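Local coordinates for protein hypoxanthine phosphoribosyltransferase (Bacillus anthracis, PDB 4QYI) that probably transfers the phosphoribosyl group of PRPP to hypoxanthine or guanine, giving IMP or GMP in magnesium-dependent purine salvage, at residues S106-H111 / R137-T142; Q28-F33 / R56-D61; T63-S68 / I88-T93; F127-D132 / E144-Q149; E34-V39 / G94-V99. All coordinates share one frame; numbering follows the deposited sequence.

How the contacts relate
Helix 15-32 ends in the first half of contact 2, and contact 5 opens right after it with 34-39. Contact 2 closes first, at 56-61, so the two cross, tying the helix end and the strand behind it to the loop before strand 62-71. Contact 3 (63-68 with 88-93) opens and closes before contact 5 closes at 94-99, so lies wholly within that long loop; contact 5 pairs strands 38-43 and 96-101, and contact 3 fastens the loop before 96-101 to strand 62-71. Beyond metal-binding E101 and D102, contact 1 opens at 106-111 and contact 4 at 127-132. These also cross, closing at 137-142 and 144-149, and join the phosphate-binding loop to the far half of the sheet.

Contact 1: residues S106-H111 / R137-T142; sequences SGLTLH and RKVDLT. With PO4 (phosphate ion), chain H.
The carbonyl oxygen of S106 is held by the loop 137-142 through one strong and one weak hydrogen bond, with a C-H...O contact as a third approach. K138 N gives S106 O a nearly straight bond (2.9 Å, 177° at the hydrogen) that lies in the carbonyl plane on a lone pair. The weak bond comes from V139 N and the C-H...O contact from R137 CA. V139 fills the angle between the chains: its CG1, in the crowded position between backbone N and carbonyl carbon (chi1 69°), sits 3.5 Å from G107 O, while CG2 lies over one face of the H111 imidazole as a CH-pi contact, 4.2 Å from the ring centroid. L141 CD1 reaches the first turn of the helix, 3.6 Å from H111 N, and the side chains of L108 and K138 cross obliquely, L108 CD1 3.8 Å from K138 CD. R137 braces its own loop, clasping L141 O side-on with NE (2.8 Å) and NH2. G107 is the N-cap of the helix, and S106 OG accepts from L108 N in an ST turn. The bound phosphate, probably from the crystallisation liquor, accepts from D105 N, G107 N, T109 N and, weakly, L110 N, consistent with the 5'-phosphate pocket of the PRPP loop in this family. Helix 108-118 starts here, with L110 and R137 packed on I104 of strand 103-104 and R137 NH2 salt-bridged to D132.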
# COMPACT_ATOMS: atom_id res chain seq x y z
N SER A 106 -20.80 2.73 8.41
CA SER A 106 -21.40 3.09 9.67
C SER A 106 -20.63 4.24 10.30
O SER A 106 -21.19 5.03 11.08
CB SER A 106 -21.36 1.89 10.62
OG SER A 106 -20.03 1.68 11.05
N GLY A 107 -19.33 4.32 9.99
CA GLY A 107 -18.44 5.35 10.51
C GLY A 107 -17.98 5.10 11.94
O GLY A 107 -17.16 5.86 12.48
N LEU A 108 -18.48 4.02 12.53
CA LEU A 108 -18.17 3.67 13.91
C LEU A 108 -16.68 3.47 14.13
O LEU A 108 -16.10 3.99 15.07
CB LEU A 108 -18.95 2.41 14.31
CG LEU A 108 -20.47 2.58 14.39
CD1 LEU A 108 -21.21 1.25 14.50
CD2 LEU A 108 -20.86 3.48 15.55
N THR A 109 -16.05 2.71 13.24
CA THR A 109 -14.63 2.42 13.35
C THR A 109 -13.72 3.61 13.12
O THR A 109 -12.69 3.78 13.76
CB THR A 109 -14.25 1.27 12.40
OG1 THR A 109 -14.89 0.08 12.87
CG2 THR A 109 -12.75 1.05 12.37
N LEU A 110 -14.10 4.45 12.19
CA LEU A 110 -13.29 5.60 11.90
C LEU A 110 -13.43 6.65 13.01
O LEU A 110 -12.49 7.39 13.29
CB LEU A 110 -13.71 6.12 10.56
CG LEU A 110 -12.72 6.99 9.82
CD1 LEU A 110 -11.37 6.29 9.64
CD2 LEU A 110 -13.34 7.28 8.47
N HIS A 111 -14.59 6.68 13.66
CA HIS A 111 -14.81 7.59 14.78
C HIS A 111 -13.87 7.18 15.91
O HIS A 111 -13.26 8.02 16.57
CB HIS A 111 -16.27 7.52 15.25
CG HIS A 111 -16.60 8.46 16.36
ND1 HIS A 111 -16.94 9.78 16.15
CD2 HIS A 111 -16.69 8.27 17.70
CE1 HIS A 111 -17.20 10.37 17.31
NE2 HIS A 111 -17.06 9.47 18.27
N ARG A 137 -24.71 5.21 8.13
CA ARG A 137 -24.14 5.81 9.35
C ARG A 137 -24.85 5.46 10.64
O ARG A 137 -26.08 5.52 10.74
CB ARG A 137 -24.13 7.34 9.26
CG ARG A 137 -23.14 7.95 8.30
CD ARG A 137 -21.71 7.63 8.69
NE ARG A 137 -20.78 8.47 7.95
CZ ARG A 137 -20.36 8.23 6.71
NH1 ARG A 137 -20.79 7.17 6.04
NH2 ARG A 137 -19.51 9.08 6.15
N LYS A 138 -24.05 5.12 11.64
CA LYS A 138 -24.54 4.83 12.98
C LYS A 138 -23.96 5.85 13.93
O LYS A 138 -24.24 5.84 15.13
CB LYS A 138 -24.16 3.41 13.39
CG LYS A 138 -24.94 2.38 12.61
CD LYS A 138 -24.71 0.97 13.12
CE LYS A 138 -25.69 0.00 12.48
NZ LYS A 138 -25.55 -1.37 13.02
N VAL A 139 -23.14 6.75 13.40
CA VAL A 139 -22.54 7.79 14.20
C VAL A 139 -22.35 9.00 13.29
O VAL A 139 -22.38 8.88 12.05
CB VAL A 139 -21.20 7.33 14.82
CG1 VAL A 139 -20.13 7.16 13.75
CG2 VAL A 139 -20.74 8.30 15.90
N ASP A 140 -22.19 10.16 13.90
CA ASP A 140 -22.00 11.40 13.17
C ASP A 140 -20.55 11.49 12.65
O ASP A 140 -19.62 11.68 13.42
CB ASP A 140 -22.34 12.57 14.10
CG ASP A 140 -22.54 13.88 13.38
OD1 ASP A 140 -22.03 14.02 12.24
OD2 ASP A 140 -23.21 14.77 13.96
N LEU A 141 -20.37 11.34 11.34
CA LEU A 141 -19.03 11.45 10.77
C LEU A 141 -19.15 11.79 9.30
O LEU A 141 -19.58 10.97 8.47
CB LEU A 141 -18.20 10.18 10.99
CG LEU A 141 -16.69 10.26 10.63
CD1 LEU A 141 -15.82 9.31 11.45
CD2 LEU A 141 -16.44 10.04 9.15
N THR A 142 -18.75 13.01 8.99
CA THR A 142 -18.77 13.50 7.64
C THR A 142 -17.31 13.57 7.19
O THR A 142 -16.48 14.22 7.83
CB THR A 142 -19.43 14.89 7.58
OG1 THR A 142 -20.78 14.78 8.04
CG2 THR A 142 -19.45 15.43 6.16
P PO4 H . -16.21 2.50 9.13
O1 PO4 H . -15.26 1.53 8.51
O2 PO4 H . -17.30 2.81 8.14
O3 PO4 H . -16.91 1.97 10.36
O4 PO4 H . -15.45 3.72 9.53

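Contact 2: residues Q28-F33 / R56-D61; sequences QIERDF and RHIKND
The inner part of this contact is apolar, the outer part charged and wet. Inside, I29 and I58 cross at about a right angle, I29 CG2 meeting I58 CD1 at 4.1 Å, and I29 also rests on I38 and I98 of the sheet. Further out, the extended side chain of E30 reaches over the loop, and its OE2 accepts from K59 N with the anti lone pair (2.9 Å, 155° at the hydrogen). K59, bent at chi2 and chi3, curls back so that its NZ meets the same carboxylate, 3.2 Å from E30 OE1 on the syn lone pair, with a weak bond to E30 OE2: a salt bridge on the solvent side. One water joins E30 OE1 to H57 O, and a second donates to both E30 O and N60 OD1. N60 ND2 makes a weak, bent bond to F33 O (2.8 Å, 119°), its better partner being E36 O just beyond. The arrangement docks the C-terminal end of helix 15-32 on the connection that leads from helix 48-55 into strand 62-71, the return leg of a beta-alpha-beta unit in the Rossmann-like core of a type I phosphoribosyltransferase.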
# COMPACT_ATOMS: atom_id res chain seq x y z
N GLN A 28 -8.55 19.00 -4.20
CA GLN A 28 -9.28 19.50 -3.04
C GLN A 28 -8.36 19.53 -1.81
O GLN A 28 -8.34 20.50 -1.06
CB GLN A 28 -10.50 18.64 -2.77
CG GLN A 28 -11.50 18.64 -3.91
CD GLN A 28 -12.66 17.69 -3.66
OE1 GLN A 28 -12.87 17.24 -2.55
NE2 GLN A 28 -13.39 17.37 -4.72
N ILE A 29 -7.58 18.47 -1.64
CA ILE A 29 -6.62 18.40 -0.55
C ILE A 29 -5.54 19.49 -0.67
O ILE A 29 -5.23 20.18 0.29
CB ILE A 29 -5.98 17.00 -0.49
CG1 ILE A 29 -7.06 16.00 -0.07
CG2 ILE A 29 -4.78 16.99 0.45
CD1 ILE A 29 -6.65 14.56 -0.23
N GLU A 30 -4.94 19.63 -1.84
CA GLU A 30 -3.93 20.68 -2.04
C GLU A 30 -4.49 22.07 -1.68
O GLU A 30 -3.81 22.92 -1.11
CB GLU A 30 -3.46 20.69 -3.49
CG GLU A 30 -2.62 19.48 -3.89
CD GLU A 30 -2.22 19.50 -5.37
OE1 GLU A 30 -3.04 19.90 -6.22
OE2 GLU A 30 -1.08 19.14 -5.69
N ARG A 31 -5.74 22.33 -2.03
CA ARG A 31 -6.35 23.63 -1.72
C ARG A 31 -6.48 23.89 -0.26
O ARG A 31 -6.28 25.00 0.18
CB ARG A 31 -7.73 23.66 -2.31
CG ARG A 31 -8.59 24.85 -2.01
CD ARG A 31 -9.95 24.59 -2.65
NE ARG A 31 -10.53 23.34 -2.12
CZ ARG A 31 -11.23 23.24 -0.99
NH1 ARG A 31 -11.70 22.04 -0.61
NH2 ARG A 31 -11.47 24.30 -0.23
N ASP A 32 -6.89 22.88 0.49
CA ASP A 32 -7.09 23.03 1.93
C ASP A 32 -5.79 23.14 2.70
O ASP A 32 -5.82 23.55 3.84
CB ASP A 32 -7.89 21.85 2.47
CG ASP A 32 -9.33 21.87 2.03
OD1 ASP A 32 -9.82 22.95 1.64
OD2 ASP A 32 -9.96 20.80 2.03
N PHE A 33 -4.65 22.78 2.10
CA PHE A 33 -3.39 22.81 2.82
C PHE A 33 -2.32 23.52 2.04
O PHE A 33 -1.16 23.07 1.97
CB PHE A 33 -2.95 21.38 3.18
CG PHE A 33 -3.92 20.69 4.07
CD1 PHE A 33 -3.90 20.95 5.43
CD2 PHE A 33 -4.88 19.83 3.57
CE1 PHE A 33 -4.81 20.34 6.26
CE2 PHE A 33 -5.81 19.22 4.40
CZ PHE A 33 -5.77 19.48 5.75
N ARG A 56 0.31 10.49 -5.33
CA ARG A 56 1.09 10.83 -6.51
C ARG A 56 0.58 12.07 -7.25
O ARG A 56 1.27 12.60 -8.10
CB ARG A 56 1.24 9.63 -7.44
CG ARG A 56 2.26 8.64 -6.91
CD ARG A 56 2.48 7.49 -7.85
NE ARG A 56 1.37 6.55 -7.77
CZ ARG A 56 1.28 5.42 -8.45
NH1 ARG A 56 2.24 5.08 -9.31
NH2 ARG A 56 0.23 4.63 -8.27
N HIS A 57 -0.64 12.51 -6.91
CA HIS A 57 -1.21 13.72 -7.47
C HIS A 57 -1.09 14.89 -6.51
O HIS A 57 -1.37 16.02 -6.89
CB HIS A 57 -2.67 13.53 -7.85
CG HIS A 57 -2.85 12.68 -9.07
ND1 HIS A 57 -3.38 11.41 -9.03
CD2 HIS A 57 -2.51 12.90 -10.36
CE1 HIS A 57 -3.38 10.90 -10.25
NE2 HIS A 57 -2.86 11.78 -11.07
N ILE A 58 -0.65 14.63 -5.28
CA ILE A 58 -0.48 15.71 -4.31
C ILE A 58 0.94 16.23 -4.41
O ILE A 58 1.91 15.49 -4.22
CB ILE A 58 -0.80 15.24 -2.88
CG1 ILE A 58 -2.28 14.87 -2.79
CG2 ILE A 58 -0.48 16.33 -1.87
CD1 ILE A 58 -2.65 14.15 -1.51
N LYS A 59 1.06 17.52 -4.66
CA LYS A 59 2.39 18.12 -4.83
C LYS A 59 3.01 18.58 -3.53
O LYS A 59 4.21 18.77 -3.48
CB LYS A 59 2.44 19.26 -5.88
CG LYS A 59 2.39 18.86 -7.38
CD LYS A 59 0.99 18.79 -7.97
CE LYS A 59 0.49 20.21 -8.18
NZ LYS A 59 -0.94 20.24 -8.58
N ASN A 60 2.20 18.78 -2.49
CA ASN A 60 2.74 19.16 -1.20
C ASN A 60 3.72 18.09 -0.71
O ASN A 60 3.73 16.95 -1.21
CB ASN A 60 1.64 19.22 -0.13
CG ASN A 60 0.53 20.19 -0.46
OD1 ASN A 60 -0.13 20.06 -1.49
ND2 ASN A 60 0.24 21.12 0.45
N ASP A 61 4.56 18.45 0.26
CA ASP A 61 5.45 17.47 0.90
C ASP A 61 4.55 16.51 1.65
O ASP A 61 3.87 16.92 2.58
CB ASP A 61 6.41 18.05 1.97
CG ASP A 61 7.68 18.61 1.37
OD1 ASP A 61 7.91 18.43 0.15
OD2 ASP A 61 8.48 19.21 2.13
O HOH W 1 -3.22 17.81 -8.02
O HOH W 2 -1.42 22.78 -1.74

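Contact 3: residues T63-S68 / I88-T93; sequences TIDFIS and IDVNIT
I88 lies with its CB 3.5 Å from D65 OD2, its CG2 beside F66 O and I67 CB. At D89 the backbone N donates to D65 OD2 (2.7 Å) along the syn lone pair. D65 OD1 lies 3.8 Å from D89 OD2, but D89 is salt-bridged to K86, and D89 OD2 and D65 OD1 each form a salt bridge to a basic group of a neighbouring subunit. V90 N gives D65 OD2 its second bond (3.0 Å), coming from above the carboxylate plane. The V90 side chain slides past that of D65 in the opposite direction, and V90 CG1 meets T63 CG2 tip to tip at 3.8 Å. N91 OD1 then makes an Asx turn with T93 N. D65 is set in place by its first torsion, CG anti to the backbone N (chi1 -161°), with OD1 also taking F66 N. Two loop N-H groups on one oxygen, with a cation from the other subunit on its partner, would favour an ionised D65 that couples loop and dimer interface.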
# COMPACT_ATOMS: atom_id res chain seq x y z
N THR A 63 4.16 12.87 3.92
CA THR A 63 4.72 11.77 4.71
C THR A 63 3.60 10.75 4.77
O THR A 63 2.45 11.10 5.02
CB THR A 63 5.08 12.19 6.14
OG1 THR A 63 6.18 13.07 6.09
CG2 THR A 63 5.48 10.97 7.02
N ILE A 64 3.88 9.49 4.46
CA ILE A 64 2.79 8.52 4.55
C ILE A 64 3.11 7.44 5.58
O ILE A 64 4.25 7.07 5.77
CB ILE A 64 2.36 7.93 3.18
CG1 ILE A 64 1.14 7.00 3.35
CG2 ILE A 64 3.49 7.18 2.52
CD1 ILE A 64 0.39 6.71 2.07
N ASP A 65 2.08 6.95 6.26
CA ASP A 65 2.25 5.87 7.22
C ASP A 65 0.96 5.06 7.15
O ASP A 65 -0.02 5.45 6.48
CB ASP A 65 2.53 6.40 8.63
CG ASP A 65 3.16 5.34 9.57
OD1 ASP A 65 3.39 4.18 9.14
OD2 ASP A 65 3.46 5.68 10.73
N PHE A 66 0.97 3.92 7.83
CA PHE A 66 -0.16 3.02 7.81
C PHE A 66 -0.63 2.63 9.21
O PHE A 66 0.14 2.61 10.17
CB PHE A 66 0.23 1.74 7.08
CG PHE A 66 0.67 1.96 5.68
CD1 PHE A 66 -0.28 2.11 4.68
CD2 PHE A 66 2.00 2.01 5.34
CE1 PHE A 66 0.09 2.33 3.37
CE2 PHE A 66 2.39 2.23 4.03
CZ PHE A 66 1.43 2.39 3.05
N ILE A 67 -1.91 2.32 9.30
CA ILE A 67 -2.50 1.84 10.53
C ILE A 67 -3.32 0.61 10.18
O ILE A 67 -3.91 0.52 9.10
CB ILE A 67 -3.34 2.92 11.25
CG1 ILE A 67 -3.75 2.43 12.64
CG2 ILE A 67 -4.58 3.28 10.45
CD1 ILE A 67 -4.27 3.52 13.56
N SER A 68 -3.33 -0.35 11.10
CA SER A 68 -4.09 -1.56 10.93
C SER A 68 -4.93 -1.79 12.19
O SER A 68 -4.42 -1.73 13.31
CB SER A 68 -3.20 -2.75 10.62
OG SER A 68 -3.99 -3.90 10.54
N ILE A 88 0.70 3.88 14.39
CA ILE A 88 1.60 4.65 13.54
C ILE A 88 2.99 4.81 14.13
O ILE A 88 3.17 4.85 15.35
CB ILE A 88 1.01 6.02 13.21
CG1 ILE A 88 0.73 6.82 14.48
CG2 ILE A 88 -0.28 5.87 12.40
CD1 ILE A 88 0.44 8.28 14.18
N ASP A 89 3.96 4.94 13.25
CA ASP A 89 5.34 5.17 13.61
C ASP A 89 5.70 6.64 13.52
O ASP A 89 6.56 7.10 14.24
CB ASP A 89 6.26 4.49 12.61
CG ASP A 89 6.03 3.01 12.55
OD1 ASP A 89 6.05 2.40 13.62
OD2 ASP A 89 5.84 2.48 11.43
N VAL A 90 5.07 7.37 12.61
CA VAL A 90 5.43 8.78 12.40
C VAL A 90 4.85 9.72 13.41
O VAL A 90 3.84 9.43 14.06
CB VAL A 90 5.02 9.27 11.01
CG1 VAL A 90 5.77 8.51 9.94
CG2 VAL A 90 3.51 9.17 10.81
N ASN A 91 5.51 10.85 13.55
CA ASN A 91 5.06 11.90 14.43
C ASN A 91 3.99 12.76 13.79
O ASN A 91 4.24 13.41 12.79
CB ASN A 91 6.25 12.80 14.77
CG ASN A 91 5.86 13.97 15.64
OD1 ASN A 91 4.85 13.94 16.34
ND2 ASN A 91 6.63 15.04 15.54
N ILE A 92 2.77 12.77 14.33
CA ILE A 92 1.73 13.64 13.79
C ILE A 92 1.40 14.82 14.72
O ILE A 92 0.49 15.60 14.44
CB ILE A 92 0.44 12.90 13.49
CG1 ILE A 92 -0.16 12.30 14.77
CG2 ILE A 92 0.67 11.83 12.44
CD1 ILE A 92 -1.50 11.63 14.54
N THR A 93 2.14 14.95 15.81
CA THR A 93 1.91 16.06 16.75
C THR A 93 2.18 17.40 16.05
O THR A 93 3.26 17.64 15.53
CB THR A 93 2.78 15.92 18.01
OG1 THR A 93 2.42 14.71 18.67
CG2 THR A 93 2.57 17.07 18.97

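Contact 4: residues F127-D132 / E144-Q149; sequences FCTLLD and EYVGFQ
Along this parallel pair C128/Y145 and T129/V146 come before a corner at L130 and G147, L131/F148 and D132/Q149 after it; C128, Y145, L131 and F148 lie on one face, the others on the opposite one. F127 and E144 run side by side in the same direction, ring and carboxylate planes 29° apart. E144 is bent at chi2, so its OE1 comes to the edge of the ring and takes F127 N from above the carboxylate plane (3.1 Å, 174° at the hydrogen). C128 SG then rests on Y145 CB at 3.8 Å. At the corner the F148 ring lies alongside L130, its CE1 4.2 Å from L130 CD1, with L130 O near the ring edge; L131 crosses F148 obliquely, L131 CD2 4.0 Å from F148 CB. On the other face the side chains of D132 and V146 cross at about a right angle, D132 CB 3.5 Å from V146 CG1. Backbone bonds run before and after the corner, as from T129 N to Y145 O (2.9 Å) and from D132 N to F148 O. Both chains turn at the same level, and T129 OG1 braces the corner by donating to L131 O (2.7 Å). Strand 124-129 lies between 96-101 and 145-149, and 131-132 between 145-149 and 103-104. Helix 15-32 packs on Y145 and F148, with D32 bound to the tyrosine hydroxyl, while T129 touches the metal ligand E101.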
# COMPACT_ATOMS: atom_id res chain seq x y z
N PHE A 127 -10.65 13.35 7.10
CA PHE A 127 -10.88 12.03 6.52
C PHE A 127 -11.16 12.09 5.02
O PHE A 127 -11.90 12.96 4.56
CB PHE A 127 -12.01 11.33 7.26
CG PHE A 127 -11.67 11.12 8.69
CD1 PHE A 127 -10.94 10.02 9.06
CD2 PHE A 127 -11.97 12.09 9.63
CE1 PHE A 127 -10.56 9.85 10.37
CE2 PHE A 127 -11.60 11.92 10.94
CZ PHE A 127 -10.90 10.80 11.31
N CYS A 128 -10.54 11.15 4.31
CA CYS A 128 -10.67 11.02 2.88
C CYS A 128 -11.04 9.59 2.53
O CYS A 128 -10.26 8.68 2.80
CB CYS A 128 -9.34 11.38 2.21
SG CYS A 128 -9.34 11.16 0.41
N THR A 129 -12.20 9.38 1.93
CA THR A 129 -12.61 8.04 1.56
C THR A 129 -12.94 7.97 0.09
O THR A 129 -13.46 8.92 -0.49
CB THR A 129 -13.82 7.55 2.39
OG1 THR A 129 -14.11 6.17 2.09
CG2 THR A 129 -15.05 8.38 2.10
N LEU A 130 -12.62 6.84 -0.51
CA LEU A 130 -12.91 6.63 -1.91
C LEU A 130 -14.40 6.47 -2.07
O LEU A 130 -15.01 7.09 -2.95
CB LEU A 130 -12.24 5.35 -2.42
CG LEU A 130 -12.51 5.04 -3.90
CD1 LEU A 130 -11.98 6.14 -4.80
CD2 LEU A 130 -11.86 3.72 -4.28
N LEU A 131 -15.00 5.65 -1.20
CA LEU A 131 -16.43 5.36 -1.26
C LEU A 131 -17.11 5.70 0.05
O LEU A 131 -16.54 5.49 1.12
CB LEU A 131 -16.63 3.89 -1.56
CG LEU A 131 -15.84 3.33 -2.75
CD1 LEU A 131 -16.00 1.81 -2.80
CD2 LEU A 131 -16.24 3.96 -4.07
N ASP A 132 -18.33 6.23 -0.04
CA ASP A 132 -19.10 6.62 1.13
C ASP A 132 -20.53 6.06 1.01
O ASP A 132 -21.12 6.04 -0.09
CB ASP A 132 -19.13 8.16 1.27
CG ASP A 132 -19.58 8.64 2.66
OD1 ASP A 132 -19.50 7.84 3.61
OD2 ASP A 132 -19.93 9.84 2.82
N GLU A 144 -14.39 14.82 4.92
CA GLU A 144 -14.14 16.04 4.18
C GLU A 144 -13.94 15.75 2.69
O GLU A 144 -14.26 16.58 1.85
CB GLU A 144 -12.95 16.81 4.76
CG GLU A 144 -13.22 17.50 6.10
CD GLU A 144 -13.33 16.59 7.33
OE1 GLU A 144 -12.96 15.38 7.33
OE2 GLU A 144 -13.76 17.12 8.37
N TYR A 145 -13.40 14.59 2.36
CA TYR A 145 -13.13 14.24 0.97
C TYR A 145 -13.79 12.92 0.66
O TYR A 145 -13.51 11.93 1.32
CB TYR A 145 -11.61 14.17 0.71
CG TYR A 145 -10.89 15.38 1.27
CD1 TYR A 145 -10.89 16.58 0.59
CD2 TYR A 145 -10.20 15.33 2.47
CE1 TYR A 145 -10.24 17.70 1.10
CE2 TYR A 145 -9.55 16.44 2.98
CZ TYR A 145 -9.56 17.62 2.29
OH TYR A 145 -8.92 18.71 2.80
N VAL A 146 -14.66 12.91 -0.35
CA VAL A 146 -15.39 11.72 -0.74
C VAL A 146 -15.34 11.52 -2.25
O VAL A 146 -15.70 12.41 -3.00
CB VAL A 146 -16.88 11.83 -0.34
CG1 VAL A 146 -17.63 10.58 -0.76
CG2 VAL A 146 -17.01 12.04 1.16
N GLY A 147 -14.92 10.33 -2.68
CA GLY A 147 -14.86 10.02 -4.09
C GLY A 147 -16.22 9.76 -4.71
O GLY A 147 -16.64 10.46 -5.64
N PHE A 148 -16.92 8.76 -4.20
CA PHE A 148 -18.20 8.36 -4.74
C PHE A 148 -19.15 7.86 -3.67
O PHE A 148 -18.75 7.20 -2.71
CB PHE A 148 -18.00 7.19 -5.69
CG PHE A 148 -17.02 7.44 -6.79
CD1 PHE A 148 -15.66 7.22 -6.59
CD2 PHE A 148 -17.45 7.84 -8.05
CE1 PHE A 148 -14.76 7.41 -7.61
CE2 PHE A 148 -16.54 8.04 -9.08
CZ PHE A 148 -15.20 7.82 -8.85
N GLN A 149 -20.42 8.17 -3.88
CA GLN A 149 -21.47 7.70 -3.01
C GLN A 149 -22.09 6.50 -3.70
O GLN A 149 -22.63 6.63 -4.79
CB GLN A 149 -22.54 8.74 -2.75
CG GLN A 149 -22.19 9.79 -1.73
CD GLN A 149 -23.45 10.49 -1.27
OE1 GLN A 149 -24.56 10.09 -1.64
NE2 GLN A 149 -23.29 11.51 -0.44

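Contact 5: residues E34-V39 / G94-V99; sequences EGEEIV and GKNVIV
Two neighbouring parallel strands in the middle of the Rossmann-like sheet meet here at their N-terminal ends. V39 pairs with V97: V39 N donates to N96 O (2.8 Å) and I98 N to V39 O (2.8 Å), both donors nearly along the C=O axis. Before the strands join, N96 takes over the pairing with its side chain. Its CG stands anti to the carbonyl carbon (chi1 -65°), and the amide N donates in its own plane to two acceptors, ND2 to E36 OE2 2.8 Å and ND2 to E37 O 3.2 Å, both bonds nearly straight. E36 crosses N96 at about a right angle, so that the amide comes to OE2 from well above the carboxylate plane. This fixes the rotation of a buried amide; the backbone N of N96 donates to a water that in turn donates to E37 O. On one side of the strands I38 CG2 packs on I98 CD1 (3.9 Å); on the other V39 CG2 lies 4.0 Å from K95 CB. Strand 62-71 continues the sheet beyond 38-43 and strand 124-129 beyond 96-101, while I29 of helix 15-32 covers I38 and I98 together.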
# COMPACT_ATOMS: atom_id res chain seq x y z
N GLU A 34 -2.72 24.63 1.44
CA GLU A 34 -1.82 25.43 0.64
C GLU A 34 -0.61 25.84 1.47
O GLU A 34 -0.74 26.30 2.59
CB GLU A 34 -2.55 26.69 0.16
CG GLU A 34 -1.70 27.54 -0.76
CD GLU A 34 -2.38 28.82 -1.19
OE1 GLU A 34 -3.54 29.05 -0.78
OE2 GLU A 34 -1.77 29.61 -1.93
N GLY A 35 0.58 25.59 0.93
CA GLY A 35 1.83 25.94 1.61
C GLY A 35 2.24 25.09 2.81
O GLY A 35 3.15 25.47 3.53
N GLU A 36 1.63 23.92 3.00
CA GLU A 36 1.99 23.09 4.14
C GLU A 36 2.27 21.64 3.82
O GLU A 36 1.83 21.11 2.81
CB GLU A 36 0.90 23.13 5.21
CG GLU A 36 0.54 24.54 5.64
CD GLU A 36 -0.29 24.62 6.89
OE1 GLU A 36 -1.21 25.45 6.90
OE2 GLU A 36 -0.04 23.86 7.87
N GLU A 37 3.03 21.01 4.71
CA GLU A 37 3.34 19.58 4.64
C GLU A 37 2.11 18.82 5.12
O GLU A 37 1.31 19.37 5.88
CB GLU A 37 4.51 19.25 5.56
CG GLU A 37 5.76 20.08 5.26
CD GLU A 37 6.90 19.79 6.21
OE1 GLU A 37 6.88 18.71 6.85
OE2 GLU A 37 7.81 20.63 6.33
N ILE A 38 1.96 17.58 4.67
CA ILE A 38 0.82 16.75 5.05
C ILE A 38 1.28 15.36 5.41
O ILE A 38 2.23 14.85 4.84
CB ILE A 38 -0.15 16.59 3.87
CG1 ILE A 38 -0.68 17.95 3.41
CG2 ILE A 38 -1.33 15.70 4.26
CD1 ILE A 38 -1.43 17.87 2.10
N VAL A 39 0.61 14.76 6.40
CA VAL A 39 0.86 13.38 6.76
C VAL A 39 -0.38 12.61 6.32
O VAL A 39 -1.51 12.95 6.70
CB VAL A 39 1.06 13.17 8.28
CG1 VAL A 39 1.18 11.67 8.60
CG2 VAL A 39 2.29 13.93 8.77
N GLY A 94 1.15 18.25 16.03
CA GLY A 94 1.23 19.57 15.36
C GLY A 94 1.25 19.48 13.84
O GLY A 94 1.54 20.45 13.16
N LYS A 95 0.90 18.32 13.28
CA LYS A 95 0.90 18.15 11.84
C LYS A 95 -0.50 18.11 11.26
O LYS A 95 -1.50 17.95 11.97
CB LYS A 95 1.57 16.83 11.46
CG LYS A 95 2.96 16.62 12.04
CD LYS A 95 3.95 17.66 11.59
CE LYS A 95 5.29 17.42 12.28
NZ LYS A 95 6.24 18.53 11.99
N ASN A 96 -0.54 18.28 9.94
CA ASN A 96 -1.78 18.18 9.18
C ASN A 96 -1.92 16.72 8.80
O ASN A 96 -1.05 16.18 8.12
CB ASN A 96 -1.69 19.02 7.94
CG ASN A 96 -1.58 20.48 8.27
OD1 ASN A 96 -2.35 21.00 9.07
ND2 ASN A 96 -0.66 21.16 7.62
N VAL A 97 -3.00 16.09 9.22
CA VAL A 97 -3.19 14.68 8.95
C VAL A 97 -4.44 14.37 8.14
O VAL A 97 -5.54 14.86 8.43
CB VAL A 97 -3.33 13.90 10.27
CG1 VAL A 97 -3.48 12.41 10.01
CG2 VAL A 97 -2.14 14.16 11.18
N ILE A 98 -4.26 13.55 7.11
CA ILE A 98 -5.39 13.08 6.33
C ILE A 98 -5.42 11.56 6.45
O ILE A 98 -4.47 10.88 6.07
CB ILE A 98 -5.33 13.48 4.87
CG1 ILE A 98 -5.33 15.01 4.80
CG2 ILE A 98 -6.54 12.91 4.13
CD1 ILE A 98 -5.13 15.54 3.44
N VAL A 99 -6.53 11.04 6.95
CA VAL A 99 -6.69 9.60 7.12
C VAL A 99 -7.44 9.12 5.89
O VAL A 99 -8.54 9.61 5.58
CB VAL A 99 -7.45 9.25 8.39
CG1 VAL A 99 -7.62 7.74 8.56
CG2 VAL A 99 -6.72 9.83 9.58
O HOH W 3 1.93 18.43 8.54